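Local coordinates for cobalamin biosynthesis protein CobN (Mycobacterium tuberculosis, PDB 7C6O) that probably serves as the large, catalytic subunit of cobaltochelatase, the enzyme that inserts cobalt into the corrin ring during cobalamin biosynthesis, at residues E796-E807 with L832-R840. Numbering follows the deposited sequence.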
loop_
_atom_site.group_PDB
_atom_site.type_symbol
_atom_site.label_atom_id
_atom_site.label_comp_id
_atom_site.label_asym_id
_atom_site.label_seq_id
_atom_site.Cartn_x
_atom_site.Cartn_y
_atom_site.Cartn_z
ATOM N N GLU A 796 -21.284 16.449 5.414
ATOM C CA GLU A 796 -20.364 15.386 5.033
ATOM C C GLU A 796 -19.409 14.980 6.145
ATOM O O GLU A 796 -19.324 13.795 6.473
ATOM C CB GLU A 796 -19.561 15.807 3.792
ATOM C CG GLU A 796 -20.404 16.022 2.552
ATOM C CD GLU A 796 -21.002 14.735 2.017
ATOM O OE1 GLU A 796 -20.522 13.642 2.396
ATOM O OE2 GLU A 796 -21.956 14.816 1.213
ATOM N N VAL A 797 -18.684 15.934 6.735
ATOM C CA VAL A 797 -17.634 15.590 7.693
ATOM C C VAL A 797 -18.222 14.877 8.905
ATOM O O VAL A 797 -17.795 13.775 9.268
ATOM C CB VAL A 797 -16.852 16.848 8.109
ATOM C CG1 VAL A 797 -15.751 16.483 9.095
ATOM C CG2 VAL A 797 -16.279 17.550 6.888
ATOM N N ILE A 798 -19.214 15.496 9.549
ATOM C CA ILE A 798 -19.761 14.932 10.785
ATOM C C ILE A 798 -20.415 13.572 10.564
ATOM O O ILE A 798 -20.109 12.636 11.321
ATOM C CB ILE A 798 -20.708 15.947 11.454
ATOM C CG1 ILE A 798 -19.918 17.168 11.914
ATOM C CG2 ILE A 798 -21.444 15.303 12.622
ATOM C CD1 ILE A 798 -18.872 16.842 12.944
ATOM N N PRO A 799 -21.313 13.386 9.583
ATOM C CA PRO A 799 -21.893 12.044 9.398
ATOM C C PRO A 799 -20.859 10.983 9.063
ATOM O O PRO A 799 -20.998 9.832 9.495
ATOM C CB PRO A 799 -22.889 12.252 8.249
ATOM C CG PRO A 799 -23.233 13.695 8.314
ATOM C CD PRO A 799 -21.959 14.374 8.699
ATOM N N ARG A 800 -19.823 11.338 8.301
ATOM C CA ARG A 800 -18.794 10.361 7.964
ATOM C C ARG A 800 -17.910 10.053 9.166
ATOM O O ARG A 800 -17.548 8.893 9.394
ATOM C CB ARG A 800 -17.962 10.866 6.788
ATOM C CG ARG A 800 -18.748 10.938 5.489
ATOM C CD ARG A 800 -17.974 11.672 4.409
ATOM N NE ARG A 800 -18.732 11.742 3.163
ATOM C CZ ARG A 800 -18.694 10.814 2.215
ATOM N NH1 ARG A 800 -17.929 9.739 2.365
ATOM N NH2 ARG A 800 -19.420 10.958 1.114
ATOM N N LEU A 801 -17.556 11.076 9.948
ATOM C CA LEU A 801 -16.832 10.837 11.194
ATOM C C LEU A 801 -17.605 9.893 12.104
ATOM O O LEU A 801 -17.010 9.052 12.790
ATOM C CB LEU A 801 -16.552 12.157 11.914
ATOM C CG LEU A 801 -15.240 12.866 11.589
ATOM C CD1 LEU A 801 -15.127 14.180 12.361
ATOM C CD2 LEU A 801 -14.061 11.952 11.896
ATOM N N ALA A 802 -18.936 10.006 12.111
ATOM C CA ALA A 802 -19.761 9.151 12.959
ATOM C C ALA A 802 -19.576 7.672 12.647
ATOM O O ALA A 802 -19.830 6.832 13.518
ATOM C CB ALA A 802 -21.235 9.534 12.816
ATOM N N GLY A 803 -19.131 7.335 11.434
ATOM C CA GLY A 803 -18.893 5.947 11.082
ATOM C C GLY A 803 -17.784 5.293 11.879
ATOM O O GLY A 803 -17.683 4.061 11.888
ATOM N N THR A 804 -16.950 6.091 12.552
ATOM C CA THR A 804 -15.881 5.539 13.379
ATOM C C THR A 804 -16.429 4.625 14.469
ATOM O O THR A 804 -15.773 3.648 14.847
ATOM C CB THR A 804 -15.064 6.682 13.988
ATOM O OG1 THR A 804 -14.380 7.382 12.942
ATOM C CG2 THR A 804 -14.044 6.160 14.990
ATOM N N ALA A 805 -17.634 4.907 14.969
ATOM C CA ALA A 805 -18.223 4.084 16.017
ATOM C C ALA A 805 -18.582 2.678 15.549
ATOM O O ALA A 805 -18.972 1.856 16.385
ATOM C CB ALA A 805 -19.467 4.772 16.584
ATOM N N THR A 806 -18.463 2.380 14.254
ATOM C CA THR A 806 -18.766 1.055 13.725
ATOM C C THR A 806 -17.527 0.192 13.524
ATOM O O THR A 806 -17.650 -0.929 13.022
ATOM C CB THR A 806 -19.518 1.163 12.390
ATOM O OG1 THR A 806 -18.603 1.534 11.350
ATOM C CG2 THR A 806 -20.626 2.201 12.474
ATOM N N GLU A 807 -16.343 0.681 13.906
ATOM C CA GLU A 807 -15.103 -0.031 13.601
ATOM C C GLU A 807 -15.075 -1.412 14.244
ATOM O O GLU A 807 -14.699 -2.401 13.604
ATOM C CB GLU A 807 -13.900 0.796 14.057
ATOM C CG GLU A 807 -13.590 1.985 13.166
ATOM C CD GLU A 807 -12.622 2.956 13.813
ATOM O OE1 GLU A 807 -12.217 2.716 14.974
ATOM O OE2 GLU A 807 -12.271 3.962 13.164
ATOM N N LEU A 832 -9.357 15.299 1.857
ATOM C CA LEU A 832 -9.867 14.053 1.285
ATOM C C LEU A 832 -10.895 13.459 2.247
ATOM O O LEU A 832 -10.650 12.429 2.884
ATOM C CB LEU A 832 -8.708 13.068 1.014
ATOM C CG LEU A 832 -7.545 13.601 0.176
ATOM C CD1 LEU A 832 -6.381 12.618 0.178
ATOM C CD2 LEU A 832 -7.991 13.890 -1.248
ATOM N N VAL A 833 -12.058 14.108 2.342
ATOM C CA VAL A 833 -13.050 13.697 3.330
ATOM C C VAL A 833 -13.650 12.333 2.988
ATOM O O VAL A 833 -14.085 11.601 3.886
ATOM C CB VAL A 833 -14.123 14.798 3.471
ATOM C CG1 VAL A 833 -15.368 14.287 4.191
ATOM C CG2 VAL A 833 -13.548 15.991 4.227
ATOM N N ASN A 834 -13.650 11.938 1.710
ATOM C CA ASN A 834 -14.291 10.666 1.384
ATOM C C ASN A 834 -13.483 9.445 1.829
ATOM O O ASN A 834 -13.938 8.320 1.593
ATOM C CB ASN A 834 -14.605 10.587 -0.118
ATOM C CG ASN A 834 -13.378 10.329 -0.980
ATOM O OD1 ASN A 834 -12.244 10.566 -0.572
ATOM N ND2 ASN A 834 -13.613 9.857 -2.199
ATOM N N VAL A 835 -12.321 9.615 2.471
ATOM C CA VAL A 835 -11.691 8.471 3.126
ATOM C C VAL A 835 -12.467 8.083 4.376
ATOM O O VAL A 835 -12.302 6.971 4.892
ATOM C CB VAL A 835 -10.211 8.739 3.467
ATOM C CG1 VAL A 835 -9.448 9.193 2.229
ATOM C CG2 VAL A 835 -10.080 9.750 4.610
ATOM N N LEU A 836 -13.310 8.976 4.875
ATOM C CA LEU A 836 -14.285 8.728 5.920
ATOM C C LEU A 836 -15.620 8.340 5.289
ATOM O O LEU A 836 -15.966 8.828 4.207
ATOM C CB LEU A 836 -14.459 9.970 6.792
ATOM C CG LEU A 836 -13.159 10.619 7.278
ATOM C CD1 LEU A 836 -13.435 11.886 8.088
ATOM C CD2 LEU A 836 -12.338 9.627 8.091
ATOM N N PRO A 837 -16.405 7.456 5.923
ATOM C CA PRO A 837 -16.183 6.842 7.235
ATOM C C PRO A 837 -15.118 5.751 7.247
ATOM O O PRO A 837 -14.792 5.172 6.207
ATOM C CB PRO A 837 -17.549 6.237 7.559
ATOM C CG PRO A 837 -18.079 5.848 6.224
ATOM C CD PRO A 837 -17.642 6.955 5.296
ATOM N N THR A 838 -14.586 5.475 8.433
ATOM C CA THR A 838 -13.686 4.347 8.612
ATOM C C THR A 838 -14.520 3.084 8.828
ATOM O O THR A 838 -15.737 3.070 8.623
ATOM C CB THR A 838 -12.716 4.613 9.760
ATOM O OG1 THR A 838 -13.450 4.955 10.941
ATOM C CG2 THR A 838 -11.773 5.758 9.402
ATOM N N GLY A 839 -13.872 2.004 9.255
ATOM C CA GLY A 839 -14.545 0.726 9.345
ATOM C C GLY A 839 -14.703 0.015 8.022
ATOM O O GLY A 839 -15.571 -0.854 7.899
ATOM N N ARG A 840 -13.884 0.350 7.028
ATOM C CA ARG A 840 -14.000 -0.193 5.686
ATOM C C ARG A 840 -12.696 -0.865 5.263
ATOM O O ARG A 840 -11.612 -0.546 5.761
ATOM C CB ARG A 840 -14.378 0.909 4.682
ATOM C CG ARG A 840 -15.714 1.575 4.979
ATOM C CD ARG A 840 -16.110 2.572 3.896
ATOM N NE ARG A 840 -15.278 3.772 3.918
ATOM C CZ ARG A 840 -15.434 4.807 3.096
ATOM N NH1 ARG A 840 -16.394 4.795 2.179
ATOM N NH2 ARG A 840 -14.628 5.854 3.189
HETATM O O HOH W 1 -16.466 7.370 0.934
HETATM O O HOH W 2 -15.097 7.870 10.197
HETATM O O HOH W 3 -18.567 2.791 8.225
#
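Arg-800 and Pro-837 bring the two backbones to a CA-CA separation of 4.4 Å, and Glu-807 and Gly-839 repeat that value farther on, so 832-840 runs alongside the last turns of helix 784-801 and the 3-10 segment 803-806. Arg-800 reaches across with its chain extended from CG to NE (chi2 170°, chi3 -180°). Its NH1 donates to Leu-836 O at 2.8 Å, with the acceptor 5° out of the guanidinium plane and the nitrogen lying in the carbonyl plane. Glu-796 OE1 holds the group from another edge, taking the NE hydrogen at 2.7 Å in a salt bridge nearly in the guanidinium plane, while water 1 accepts from Arg-800 NH1 and Arg-840 NH1. Val-833 CG1 meets the aliphatic Arg-800 CD at 3.7 Å. Separately, Leu-801 and Leu-836 lie side by side, pointing the same way, with CD2 of the first 3.9 Å from CD1 of the second. Gly-803 leaves room for Pro-837, whose peptide bond is cis and whose CB is 3.8 Å from Gly-803 CA. Water 2 links Arg-800 O to Thr-838 N. Farther along, Thr-838 OG1 donates to the anti lone pair of Glu-807 OE2 at 2.7 Å; Leu-613 N also binds OE2, and His-702 and Gly-705 hold OE1. The geometry is that of a largely buried loop, bearing a cis-proline, docked against the last turns of helix 784-801 and the 3-10 segment 803-806 within the CobN/magnesium chelatase family region.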